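Local coordinates for signal peptidase I (Enterococcus faecalis, PDB 4ME8), which probably cleaves hydrophobic N-terminal signal or leader sequences from secreted proteins, acting as a serine-type endopeptidase of the S26 family, at residues A[44-49]-A[118-123]; A[33-38]-A[127-132]; A[115-118]-A[123-126]; A[90-95]-A[109-114]. One frame throughout, in Å; residues are numbered along the deposited sequence.

Contacts 1, 2 and 4 all draw on one antiparallel five-stranded sheet, in which 43-50 lies between 32-36 and 109-113, with 129-130 as the next strand beyond 109-113. Contact 3 belongs to the loop and short helix that follow strand 109-113, and contact 4 joins this sheet to a second, four-stranded one. Along the chain, contacts 1, 3 and 4 all lie within the loop closed by contact 2. The centres of contacts 1 and 3 are about 5 Å apart, and those of contacts 1 and 2 about 10 Å. Lys46, predicted to be in the active site, stands where the sheet meets the loop that leads into helix 123-126.

Contact 1 of 4, residues A[44-49]-A[118-123]; sequences VAKRLI and PRSDDS
Lys46 NZ reaches across from strand 43-50 to the loop before helix 123-126 and donates a hydrogen bond of 2.7 Å to Ser120 OG. The side chain bends at chi2 (-68°) and then runs out extended, which carries NZ from the strand to the loop. The serine hydroxyl is used twice, since Ser120 OG donates in turn to Asp122 OD2 at 2.6 Å, meeting that oxygen from above the carboxylate plane. A small hydroxyl residue suits this place, since it can accept and donate at once, which would fix the direction of its hydroxyl. Asp122 OD2 also receives Gly114 N and forms a salt bridge with Arg124, while the side chain of Asp122 caps a backbone N at the start of the helix. The aspartate is therefore a second-shell residue that positions the serine. In the S26 family a lysine is the general base and a nearby serine orients it, and Lys46 with Ser120 is consistent with that arrangement; the predicted nucleophile, Ser8, lies before the first modelled residue.

Van der Waals contacts line the lysine chain: Lys46 CE lies 3.3 Å from the backbone Asp121 O, while Lys46 CD meets Asp122 CB, carbon on carbon, at 4.1 Å. The carboxylate of Asp121 instead serves a salt bridge to Arg39.

Strand 43-50 pairs with 32-36 and 109-113 as its two neighbours, and the Lys46 chain rests on Phe35 from the first and Val112 from the second, while Asp122 leans on Leu113 and leads into helix 123-126.

Contact 2 of 4, residues A[33-38]-A[127-132]; sequences IAFPSP and GFVKQA
Val129 O accepts a probable backbone hydrogen bond from Tyr110 N, which fixes the residue that packs on Phe35 across this contact. The bond joins 129-130, the outermost strand on that side, to 109-113 in the antiparallel sheet of the peptidase S26 fold. Two strands, 109-113 and 43-50, separate it from 32-36, so the Phe35–Val129 contact means that the sheet curls strongly enough to bring its non-adjacent strands together by their side chains.

Both methyls of Val129 serve this purpose. CG1, anti to the backbone N (chi1 176°), sits over one face of the Phe35 ring as a CH-pi contact, 4.0 Å from the centroid and displaced toward the rim. The other branch, Val129 CG2, touches Phe35 CE2 at 3.7 Å. A beta-branched residue suits extended strand backbone and here offers two methyls to one flat ring, whose broad apolar surface also touches the Lys46 chain and Phe126 of helix 123-126.

Pro38, in the loop after strand 32-36, adds its compact apolar ring at the margin of the cluster: its CG lies 4.0 Å from Val129 CG2 and 4.0 Å from Phe128 O.

Contact 3 of 4, residues A[115-118]-A[123-126]; sequences DNRP and SRYF. With EDO (1,2-ethanediol), chain C; EDO (1,2-ethanediol), chain B.
Arg124 turns at chi3 (-62°) after an extended start, and Arg117 bends earlier, at chi2 (-77°); these two turns let the side chains cross at about a right angle, the Arg124 guanidinium ending at the backbone of Arg117. There Arg124 NH2 donates to Arg117 O at 2.7 Å, with an N-H...O angle of 153°. The carbonyl lies slightly out of the guanidinium plane, and the donor is likewise tilted from the carbonyl plane. Arg117 CD is 3.9 Å from Arg124 NH2, so a methylene of one arginine lies over the NH2 side of the other's guanidinium, with Tyr125 CE2 over its opposite face.

Residues 114 to 124, from the Gly-Asp-Asn-Arg start to the Ser-Arg end, correspond to the last signature box of S26 signal peptidases. The contact straps the beginning of this loop to the helix that ends it. Within the loop, Asn116 is the centre of an inverse gamma turn, closed by a weak bond from Arg117 N to Asp115 O.

Burying two arginines is probably eased by carboxylates: Arg117 forms a salt bridge with Glu72 and hydrogen bonds with Tyr58 and Thr89, while Arg124, besides Asp122, donates from NH1 to Gln90 OE1. The Tyr125 ring turns a face to the start of the Arg124 chain, Arg124 CB lying 3.7 Å above its centre. Two ethanediol molecules, probably from the crystallisation liquor, bond the backbone: one takes Asp115 N on its O2 at 3.1 Å, and the other donates from its O2 to Arg124 O at 2.8 Å.

Contact 4 of 4, residues A[90-95]-A[109-114]; sequences QDFTLE and MYFVLG
Leu94 and Phe111 mark the nearest approach of the two backbones, their CA atoms 9.2 Å apart, a spacing too wide for strand pairing and suited instead to side chains that fill the gap between two sheets. Phe111 is the central piece. With CG anti to the backbone N (chi1 -173°), its ring extends from strand 109-113 toward residues 92 to 94 and meets Phe92 coming from the opposite direction. The rings touch rim to rim, neither lying over the face of the other: Phe92 CE2 is 3.6 Å from Phe111 CZ, the centroids are 5.9 Å apart and the planes are inclined at 35°.

Leu94 slides past the same ring, bringing its CD2 to 3.5 Å from both Phe111 CD1 and Phe111 CE1. The ring is thus met at two places, by this methyl and by the Phe92 rim. Leu113, two residues along the strand and pointing the same way, puts its CD1 at the edge of the Phe92 ring, 4.5 Å from Phe92 CZ. Bulky apolar residues suit this buried interface: aromatic rings span the wide gap, and leucine branches fill in beside them.

Strand 92-93 is an edge of the four-stranded sheet and strand 109-113 an inner member of the five-stranded one, so the contact joins the two. Phe92 packs on Tyr58 and Val56 of strand 56-59, Leu113 also touches Ile49 of strand 43-50, and helix 123-126 adds Ser123 against Phe111 and Arg124 against Phe92 and Leu113.

Contact 1 of 4, residues A[44-49]-A[118-123]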
loop_
_atom_site.group_PDB
_atom_site.type_symbol
_atom_site.label_atom_id
_atom_site.label_comp_id
_atom_site.label_asym_id
_atom_site.label_seq_id
_atom_site.Cartn_x
_atom_site.Cartn_y
_atom_site.Cartn_z
ATOM N N VAL A 44 -3.868 -0.453 -13.357
ATOM C CA VAL A 44 -3.497 0.658 -12.493
ATOM C C VAL A 44 -2.101 0.386 -11.929
ATOM O O VAL A 44 -1.624 -0.753 -11.942
ATOM C CB VAL A 44 -4.578 0.869 -11.389
ATOM C CG1 VAL A 44 -4.639 -0.318 -10.432
ATOM C CG2 VAL A 44 -4.356 2.175 -10.631
ATOM N N ALA A 45 -1.433 1.444 -11.487
ATOM C CA ALA A 45 -0.105 1.348 -10.917
ATOM C C ALA A 45 -0.164 1.779 -9.465
ATOM O O ALA A 45 -0.726 2.831 -9.157
ATOM C CB ALA A 45 0.847 2.239 -11.691
ATOM N N LYS A 46 0.386 0.956 -8.570
ATOM C CA LYS A 46 0.469 1.292 -7.147
ATOM C C LYS A 46 1.786 0.805 -6.559
ATOM O O LYS A 46 2.463 -0.021 -7.157
ATOM C CB LYS A 46 -0.699 0.691 -6.351
ATOM C CG LYS A 46 -2.090 1.202 -6.733
ATOM C CD LYS A 46 -2.324 2.663 -6.364
ATOM C CE LYS A 46 -3.531 3.191 -7.120
ATOM N NZ LYS A 46 -3.940 4.570 -6.745
ATOM N N ARG A 47 2.129 1.339 -5.389
ATOM C CA ARG A 47 3.337 0.971 -4.672
ATOM C C ARG A 47 3.116 -0.231 -3.744
ATOM O O ARG A 47 2.137 -0.299 -2.996
ATOM C CB ARG A 47 3.873 2.163 -3.872
ATOM C CG ARG A 47 5.363 2.063 -3.602
ATOM C CD ARG A 47 5.915 3.294 -2.904
ATOM N NE ARG A 47 6.026 4.442 -3.806
ATOM C CZ ARG A 47 7.084 4.709 -4.577
ATOM N NH1 ARG A 47 8.145 3.905 -4.582
ATOM N NH2 ARG A 47 7.078 5.786 -5.358
ATOM N N LEU A 48 4.037 -1.186 -3.830
ATOM C CA LEU A 48 4.016 -2.357 -2.976
ATOM C C LEU A 48 4.436 -1.929 -1.571
ATOM O O LEU A 48 5.513 -1.360 -1.385
ATOM C CB LEU A 48 4.962 -3.431 -3.531
ATOM C CG LEU A 48 5.040 -4.747 -2.749
ATOM C CD1 LEU A 48 3.643 -5.240 -2.390
ATOM C CD2 LEU A 48 5.783 -5.786 -3.568
ATOM N N ILE A 49 3.562 -2.176 -0.598
ATOM C CA ILE A 49 3.776 -1.734 0.785
ATOM C C ILE A 49 3.858 -2.941 1.727
ATOM O O ILE A 49 4.792 -3.053 2.533
ATOM C CB ILE A 49 2.668 -0.746 1.210
ATOM C CG1 ILE A 49 2.799 0.565 0.413
ATOM C CG2 ILE A 49 2.706 -0.471 2.703
ATOM C CD1 ILE A 49 4.050 1.384 0.696
ATOM N N PRO A 118 -4.515 10.776 -0.583
ATOM C CA PRO A 118 -5.934 11.121 -0.449
ATOM C C PRO A 118 -6.777 10.973 -1.725
ATOM O O PRO A 118 -8.000 11.155 -1.668
ATOM C CB PRO A 118 -5.910 12.583 0.015
ATOM C CG PRO A 118 -4.546 13.095 -0.301
ATOM C CD PRO A 118 -3.624 11.918 -0.303
ATOM N N ARG A 119 -6.134 10.681 -2.856
ATOM C CA ARG A 119 -6.823 10.536 -4.139
ATOM C C ARG A 119 -6.619 9.136 -4.727
ATOM O O ARG A 119 -6.904 8.891 -5.893
ATOM C CB ARG A 119 -6.335 11.620 -5.110
ATOM C CG ARG A 119 -7.097 12.933 -5.007
ATOM C CD ARG A 119 -6.244 14.143 -5.374
ATOM N NE ARG A 119 -5.548 14.707 -4.208
ATOM C CZ ARG A 119 -6.080 15.573 -3.336
ATOM N NH1 ARG A 119 -7.340 16.008 -3.466
ATOM N NH2 ARG A 119 -5.341 16.014 -2.314
ATOM N N SER A 120 -6.151 8.214 -3.895
ATOM C CA SER A 120 -5.783 6.871 -4.339
ATOM C C SER A 120 -6.801 5.798 -3.939
ATOM O O SER A 120 -7.092 5.591 -2.750
ATOM C CB SER A 120 -4.411 6.487 -3.777
ATOM O OG SER A 120 -4.116 5.134 -4.089
ATOM N N ASP A 121 -7.328 5.105 -4.946
ATOM C CA ASP A 121 -8.056 3.867 -4.714
ATOM C C ASP A 121 -6.987 2.781 -4.606
ATOM O O ASP A 121 -6.321 2.459 -5.572
ATOM C CB ASP A 121 -9.021 3.601 -5.872
ATOM C CG ASP A 121 -10.083 2.588 -5.536
ATOM O OD1 ASP A 121 -10.186 2.165 -4.367
ATOM O OD2 ASP A 121 -10.828 2.220 -6.464
ATOM N N ASP A 122 -6.772 2.262 -3.405
ATOM C CA ASP A 122 -5.709 1.284 -3.210
ATOM C C ASP A 122 -6.170 0.269 -2.175
ATOM O O ASP A 122 -7.372 0.133 -1.970
ATOM C CB ASP A 122 -4.389 1.984 -2.859
ATOM C CG ASP A 122 -4.531 2.984 -1.725
ATOM O OD1 ASP A 122 -5.334 2.734 -0.804
ATOM O OD2 ASP A 122 -3.835 4.022 -1.759
ATOM N N SER A 123 -5.248 -0.458 -1.546
ATOM C CA SER A 123 -5.641 -1.579 -0.681
ATOM C C SER A 123 -6.453 -1.146 0.536
ATOM O O SER A 123 -7.195 -1.955 1.098
ATOM C CB SER A 123 -4.429 -2.407 -0.246
ATOM O OG SER A 123 -3.939 -3.199 -1.318
#

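Contact 2 of 4, residues A[33-38]-A[127-132]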
loop_
_atom_site.group_PDB
_atom_site.type_symbol
_atom_site.label_atom_id
_atom_site.label_comp_id
_atom_site.label_asym_id
_atom_site.label_seq_id
_atom_site.Cartn_x
_atom_site.Cartn_y
_atom_site.Cartn_z
ATOM N N ILE A 33 4.163 -1.371 -8.930
ATOM C CA ILE A 33 3.685 -2.531 -9.666
ATOM C C ILE A 33 2.385 -2.257 -10.405
ATOM O O ILE A 33 1.502 -1.562 -9.896
ATOM C CB ILE A 33 3.518 -3.757 -8.742
ATOM C CG1 ILE A 33 2.667 -3.429 -7.512
ATOM C CG2 ILE A 33 4.883 -4.257 -8.284
ATOM C CD1 ILE A 33 2.312 -4.659 -6.707
ATOM N N ALA A 34 2.273 -2.817 -11.606
ATOM C CA ALA A 34 1.068 -2.684 -12.410
ATOM C C ALA A 34 0.252 -3.976 -12.365
ATOM O O ALA A 34 0.813 -5.073 -12.424
ATOM C CB ALA A 34 1.427 -2.332 -13.836
ATOM N N PHE A 35 -1.070 -3.823 -12.267
ATOM C CA PHE A 35 -2.006 -4.940 -12.079
ATOM C C PHE A 35 -3.445 -4.496 -12.371
ATOM O O PHE A 35 -3.756 -3.311 -12.256
ATOM C CB PHE A 35 -1.932 -5.444 -10.641
ATOM C CG PHE A 35 -2.166 -4.370 -9.614
ATOM C CD1 PHE A 35 -1.110 -3.624 -9.124
ATOM C CD2 PHE A 35 -3.446 -4.099 -9.149
ATOM C CE1 PHE A 35 -1.322 -2.630 -8.196
ATOM C CE2 PHE A 35 -3.663 -3.105 -8.220
ATOM C CZ PHE A 35 -2.601 -2.370 -7.742
ATOM N N PRO A 36 -4.333 -5.444 -12.727
ATOM C CA PRO A 36 -5.731 -5.062 -12.884
ATOM C C PRO A 36 -6.349 -4.744 -11.527
ATOM O O PRO A 36 -6.168 -5.511 -10.575
ATOM C CB PRO A 36 -6.383 -6.312 -13.499
ATOM C CG PRO A 36 -5.269 -7.220 -13.884
ATOM C CD PRO A 36 -4.138 -6.881 -12.974
ATOM N N SER A 37 -7.054 -3.617 -11.436
ATOM C CA SER A 37 -7.685 -3.209 -10.177
ATOM C C SER A 37 -8.657 -4.278 -9.681
ATOM O O SER A 37 -9.458 -4.773 -10.455
ATOM C CB SER A 37 -8.436 -1.883 -10.318
ATOM O OG SER A 37 -9.208 -1.628 -9.143
ATOM N N PRO A 38 -8.569 -4.641 -8.388
ATOM C CA PRO A 38 -9.524 -5.574 -7.780
ATOM C C PRO A 38 -10.960 -5.079 -7.830
ATOM O O PRO A 38 -11.887 -5.887 -7.756
ATOM C CB PRO A 38 -9.053 -5.666 -6.330
ATOM C CG PRO A 38 -7.603 -5.363 -6.384
ATOM C CD PRO A 38 -7.428 -4.368 -7.494
ATOM N N GLY A 127 -8.970 -3.576 -1.009
ATOM C CA GLY A 127 -8.477 -4.792 -0.368
ATOM C C GLY A 127 -7.195 -5.296 -0.996
ATOM O O GLY A 127 -6.549 -4.579 -1.747
ATOM N N PHE A 128 -6.834 -6.540 -0.700
ATOM C CA PHE A 128 -5.552 -7.094 -1.136
ATOM C C PHE A 128 -5.517 -7.378 -2.640
ATOM O O PHE A 128 -6.550 -7.640 -3.257
ATOM C CB PHE A 128 -5.213 -8.377 -0.360
ATOM C CG PHE A 128 -5.103 -8.181 1.131
ATOM C CD1 PHE A 128 -4.040 -7.463 1.682
ATOM C CD2 PHE A 128 -6.061 -8.724 1.995
ATOM C CE1 PHE A 128 -3.938 -7.290 3.056
ATOM C CE2 PHE A 128 -5.962 -8.545 3.369
ATOM C CZ PHE A 128 -4.898 -7.826 3.897
ATOM N N VAL A 129 -4.309 -7.334 -3.210
ATOM C CA VAL A 129 -4.097 -7.608 -4.631
ATOM C C VAL A 129 -3.473 -8.993 -4.818
ATOM O O VAL A 129 -2.501 -9.328 -4.147
ATOM C CB VAL A 129 -3.161 -6.542 -5.255
ATOM C CG1 VAL A 129 -2.849 -6.871 -6.716
ATOM C CG2 VAL A 129 -3.781 -5.156 -5.109
ATOM N N LYS A 130 -4.018 -9.799 -5.724
ATOM C CA LYS A 130 -3.424 -11.114 -6.003
ATOM C C LYS A 130 -2.078 -10.937 -6.698
ATOM O O LYS A 130 -1.997 -10.262 -7.721
ATOM C CB LYS A 130 -4.366 -12.008 -6.838
ATOM C CG LYS A 130 -5.535 -12.553 -6.027
ATOM C CD LYS A 130 -6.242 -13.755 -6.640
ATOM C CE LYS A 130 -6.886 -14.589 -5.530
ATOM N NZ LYS A 130 -7.972 -15.501 -5.987
ATOM N N GLN A 131 -1.029 -11.522 -6.114
ATOM C CA GLN A 131 0.311 -11.548 -6.721
ATOM C C GLN A 131 0.270 -11.989 -8.184
ATOM O O GLN A 131 0.849 -11.332 -9.047
ATOM C CB GLN A 131 1.239 -12.501 -5.961
ATOM C CG GLN A 131 1.660 -12.034 -4.579
ATOM C CD GLN A 131 2.798 -12.858 -3.982
ATOM O OE1 GLN A 131 3.369 -13.729 -4.623
ATOM N NE2 GLN A 131 3.132 -12.569 -2.738
ATOM N N ALA A 132 -0.429 -13.093 -8.447
ATOM C CA ALA A 132 -0.528 -13.664 -9.789
ATOM C C ALA A 132 -1.068 -12.691 -10.851
ATOM O O ALA A 132 -0.799 -12.866 -12.040
ATOM C CB ALA A 132 -1.383 -14.914 -9.752
#

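Contact 3 of 4, residues A[115-118]-A[123-126]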
loop_
_atom_site.group_PDB
_atom_site.type_symbol
_atom_site.label_atom_id
_atom_site.label_comp_id
_atom_site.label_asym_id
_atom_site.label_seq_id
_atom_site.Cartn_x
_atom_site.Cartn_y
_atom_site.Cartn_z
ATOM N N ASP A 115 0.865 6.858 -4.052
ATOM C CA ASP A 115 1.593 7.992 -3.468
ATOM C C ASP A 115 0.704 9.225 -3.263
ATOM O O ASP A 115 0.886 9.943 -2.275
ATOM C CB ASP A 115 2.811 8.366 -4.312
ATOM C CG ASP A 115 3.896 7.278 -4.322
ATOM O OD1 ASP A 115 3.791 6.243 -3.609
ATOM O OD2 ASP A 115 4.882 7.476 -5.062
ATOM N N ASN A 116 -0.222 9.486 -4.195
ATOM C CA ASN A 116 -1.213 10.557 -4.008
ATOM C C ASN A 116 -2.319 10.042 -3.075
ATOM O O ASN A 116 -3.473 9.844 -3.472
ATOM C CB ASN A 116 -1.770 11.062 -5.350
ATOM C CG ASN A 116 -2.341 12.474 -5.259
ATOM O OD1 ASN A 116 -2.056 13.216 -4.320
ATOM N ND2 ASN A 116 -3.147 12.849 -6.241
ATOM N N ARG A 117 -1.934 9.845 -1.814
ATOM C CA ARG A 117 -2.721 9.090 -0.819
ATOM C C ARG A 117 -4.201 9.468 -0.662
ATOM O O ARG A 117 -5.057 8.573 -0.602
ATOM C CB ARG A 117 -2.020 9.118 0.556
ATOM C CG ARG A 117 -0.684 8.387 0.613
ATOM C CD ARG A 117 -0.863 6.878 0.690
ATOM N NE ARG A 117 0.368 6.153 0.364
ATOM C CZ ARG A 117 1.296 5.772 1.237
ATOM N NH1 ARG A 117 1.161 6.037 2.530
ATOM N NH2 ARG A 117 2.385 5.130 0.805
ATOM N N PRO A 118 -4.515 10.776 -0.583
ATOM C CA PRO A 118 -5.934 11.121 -0.449
ATOM C C PRO A 118 -6.777 10.973 -1.725
ATOM O O PRO A 118 -8.000 11.155 -1.668
ATOM C CB PRO A 118 -5.910 12.583 0.015
ATOM C CG PRO A 118 -4.546 13.095 -0.301
ATOM C CD PRO A 118 -3.624 11.918 -0.303
ATOM N N SER A 123 -5.248 -0.458 -1.546
ATOM C CA SER A 123 -5.641 -1.579 -0.681
ATOM C C SER A 123 -6.453 -1.146 0.536
ATOM O O SER A 123 -7.195 -1.955 1.098
ATOM C CB SER A 123 -4.429 -2.407 -0.246
ATOM O OG SER A 123 -3.939 -3.199 -1.318
ATOM N N ARG A 124 -6.325 0.120 0.939
ATOM C CA ARG A 124 -7.205 0.667 1.974
ATOM C C ARG A 124 -8.682 0.550 1.629
ATOM O O ARG A 124 -9.511 0.539 2.530
ATOM C CB ARG A 124 -6.896 2.138 2.244
ATOM C CG ARG A 124 -5.623 2.370 3.029
ATOM C CD ARG A 124 -5.264 3.843 3.066
ATOM N NE ARG A 124 -5.011 4.376 1.728
ATOM C CZ ARG A 124 -4.852 5.670 1.451
ATOM N NH1 ARG A 124 -4.915 6.583 2.419
ATOM N NH2 ARG A 124 -4.632 6.055 0.197
ATOM N N TYR A 125 -9.005 0.499 0.333
ATOM C CA TYR A 125 -10.397 0.577 -0.126
ATOM C C TYR A 125 -10.843 -0.569 -1.045
ATOM O O TYR A 125 -12.016 -0.948 -0.999
ATOM C CB TYR A 125 -10.641 1.933 -0.799
ATOM C CG TYR A 125 -10.192 3.101 0.058
ATOM C CD1 TYR A 125 -10.799 3.360 1.282
ATOM C CD2 TYR A 125 -9.150 3.931 -0.345
ATOM C CE1 TYR A 125 -10.390 4.420 2.078
ATOM C CE2 TYR A 125 -8.734 4.994 0.441
ATOM C CZ TYR A 125 -9.356 5.233 1.650
ATOM O OH TYR A 125 -8.945 6.283 2.427
ATOM N N PHE A 126 -9.947 -1.100 -1.885
ATOM C CA PHE A 126 -10.267 -2.311 -2.674
ATOM C C PHE A 126 -9.655 -3.628 -2.150
ATOM O O PHE A 126 -9.819 -4.682 -2.774
ATOM C CB PHE A 126 -10.025 -2.119 -4.192
ATOM C CG PHE A 126 -8.588 -1.861 -4.609
ATOM C CD1 PHE A 126 -7.514 -2.534 -4.035
ATOM C CD2 PHE A 126 -8.328 -0.989 -5.655
ATOM C CE1 PHE A 126 -6.219 -2.301 -4.452
ATOM C CE2 PHE A 126 -7.031 -0.754 -6.088
ATOM C CZ PHE A 126 -5.973 -1.415 -5.489
HETATM C C1 EDO C . -11.835 1.924 5.701
HETATM O O1 EDO C . -11.288 3.255 5.640
HETATM C C2 EDO C . -12.341 1.477 4.328
HETATM O O2 EDO C . -11.861 0.159 3.996
HETATM C C1 EDO B . 2.242 4.957 -8.970
HETATM O O1 EDO B . 1.804 6.148 -9.644
HETATM C C2 EDO B . 2.521 5.252 -7.499
HETATM O O2 EDO B . 1.296 5.343 -6.769
#

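Contact 4 of 4, residues A[90-95]-A[109-114]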
loop_
_atom_site.group_PDB
_atom_site.type_symbol
_atom_site.label_atom_id
_atom_site.label_comp_id
_atom_site.label_asym_id
_atom_site.label_seq_id
_atom_site.Cartn_x
_atom_site.Cartn_y
_atom_site.Cartn_z
ATOM N N GLN A 90 -4.369 8.166 6.757
ATOM C CA GLN A 90 -5.132 7.989 7.995
ATOM C C GLN A 90 -4.577 6.813 8.799
ATOM O O GLN A 90 -3.982 5.881 8.233
ATOM C CB GLN A 90 -6.648 7.819 7.717
ATOM C CG GLN A 90 -7.145 6.414 7.337
ATOM C CD GLN A 90 -7.046 6.115 5.845
ATOM O OE1 GLN A 90 -6.015 6.369 5.215
ATOM N NE2 GLN A 90 -8.119 5.564 5.272
ATOM N N ASP A 91 -4.753 6.872 10.117
ATOM C CA ASP A 91 -4.420 5.745 10.980
ATOM C C ASP A 91 -5.212 4.494 10.552
ATOM O O ASP A 91 -6.422 4.553 10.320
ATOM C CB ASP A 91 -4.718 6.067 12.455
ATOM C CG ASP A 91 -3.832 7.184 13.024
ATOM O OD1 ASP A 91 -2.787 7.518 12.429
ATOM O OD2 ASP A 91 -4.188 7.728 14.087
ATOM N N PHE A 92 -4.520 3.371 10.429
ATOM C CA PHE A 92 -5.180 2.093 10.201
ATOM C C PHE A 92 -4.240 0.939 10.507
ATOM O O PHE A 92 -3.029 1.119 10.577
ATOM C CB PHE A 92 -5.704 1.971 8.758
ATOM C CG PHE A 92 -4.619 1.895 7.701
ATOM C CD1 PHE A 92 -4.118 3.048 7.117
ATOM C CD2 PHE A 92 -4.127 0.666 7.269
ATOM C CE1 PHE A 92 -3.132 2.981 6.141
ATOM C CE2 PHE A 92 -3.136 0.593 6.302
ATOM C CZ PHE A 92 -2.641 1.754 5.735
ATOM N N THR A 93 -4.834 -0.224 10.748
ATOM C CA THR A 93 -4.172 -1.508 10.613
ATOM C C THR A 93 -4.946 -2.314 9.563
ATOM O O THR A 93 -5.980 -1.868 9.063
ATOM C CB THR A 93 -4.136 -2.298 11.943
ATOM O OG1 THR A 93 -5.451 -2.735 12.285
ATOM C CG2 THR A 93 -3.569 -1.457 13.080
ATOM N N LEU A 94 -4.458 -3.505 9.233
ATOM C CA LEU A 94 -5.199 -4.403 8.351
ATOM C C LEU A 94 -6.475 -4.920 9.046
ATOM O O LEU A 94 -7.372 -5.429 8.385
ATOM C CB LEU A 94 -4.320 -5.573 7.875
ATOM C CG LEU A 94 -3.016 -5.273 7.119
ATOM C CD1 LEU A 94 -2.264 -6.563 6.816
ATOM C CD2 LEU A 94 -3.288 -4.502 5.841
ATOM N N GLU A 95 -6.549 -4.794 10.372
ATOM C CA GLU A 95 -7.786 -5.098 11.103
ATOM C C GLU A 95 -8.795 -3.940 11.092
ATOM O O GLU A 95 -9.994 -4.173 11.192
ATOM C CB GLU A 95 -7.482 -5.476 12.553
ATOM C CG GLU A 95 -6.556 -6.671 12.717
ATOM C CD GLU A 95 -6.496 -7.152 14.158
ATOM O OE1 GLU A 95 -7.574 -7.292 14.793
ATOM O OE2 GLU A 95 -5.376 -7.381 14.663
HETATM N N MSE A 109 -0.503 -12.728 -1.800
HETATM C CA MSE A 109 -1.160 -11.434 -1.955
HETATM C C MSE A 109 -0.308 -10.293 -1.489
HETATM O O MSE A 109 0.618 -10.484 -0.706
HETATM C CB MSE A 109 -2.461 -11.469 -1.169
HETATM C CG MSE A 109 -3.385 -12.477 -1.849
HETATM SE SE MSE A 109 -5.236 -11.987 -1.520
HETATM C CE MSE A 109 -5.540 -10.711 -2.974
ATOM N N TYR A 110 -0.643 -9.098 -1.979
ATOM C CA TYR A 110 0.044 -7.853 -1.655
ATOM C C TYR A 110 -0.927 -6.807 -1.103
ATOM O O TYR A 110 -2.112 -6.795 -1.446
ATOM C CB TYR A 110 0.678 -7.254 -2.922
ATOM C CG TYR A 110 1.841 -8.014 -3.555
ATOM C CD1 TYR A 110 2.822 -8.625 -2.778
ATOM C CD2 TYR A 110 1.992 -8.055 -4.939
ATOM C CE1 TYR A 110 3.899 -9.276 -3.364
ATOM C CE2 TYR A 110 3.065 -8.698 -5.531
ATOM C CZ TYR A 110 4.015 -9.314 -4.741
ATOM O OH TYR A 110 5.086 -9.959 -5.319
ATOM N N PHE A 111 -0.393 -5.923 -0.263
ATOM C CA PHE A 111 -1.059 -4.706 0.169
ATOM C C PHE A 111 -0.349 -3.566 -0.534
ATOM O O PHE A 111 0.879 -3.446 -0.445
ATOM C CB PHE A 111 -0.937 -4.531 1.686
ATOM C CG PHE A 111 -1.739 -3.383 2.225
ATOM C CD1 PHE A 111 -3.079 -3.542 2.525
ATOM C CD2 PHE A 111 -1.154 -2.139 2.412
ATOM C CE1 PHE A 111 -3.826 -2.477 3.012
ATOM C CE2 PHE A 111 -1.892 -1.072 2.885
ATOM C CZ PHE A 111 -3.229 -1.237 3.190
ATOM N N VAL A 112 -1.105 -2.751 -1.263
ATOM C CA VAL A 112 -0.514 -1.659 -2.053
ATOM C C VAL A 112 -1.149 -0.312 -1.696
ATOM O O VAL A 112 -2.272 -0.265 -1.223
ATOM C CB VAL A 112 -0.627 -1.919 -3.568
ATOM C CG1 VAL A 112 -0.003 -3.267 -3.935
ATOM C CG2 VAL A 112 -2.076 -1.837 -4.046
ATOM N N LEU A 113 -0.401 0.771 -1.884
ATOM C CA LEU A 113 -0.901 2.122 -1.647
ATOM C C LEU A 113 -0.404 3.039 -2.759
ATOM O O LEU A 113 0.685 2.828 -3.285
ATOM C CB LEU A 113 -0.401 2.656 -0.309
ATOM C CG LEU A 113 -0.805 1.970 0.996
ATOM C CD1 LEU A 113 -0.079 2.634 2.148
ATOM C CD2 LEU A 113 -2.304 2.020 1.244
ATOM N N GLY A 114 -1.192 4.054 -3.104
ATOM C CA GLY A 114 -0.764 5.054 -4.079
ATOM C C GLY A 114 -0.144 6.266 -3.410
ATOM O O GLY A 114 -0.597 6.680 -2.339
#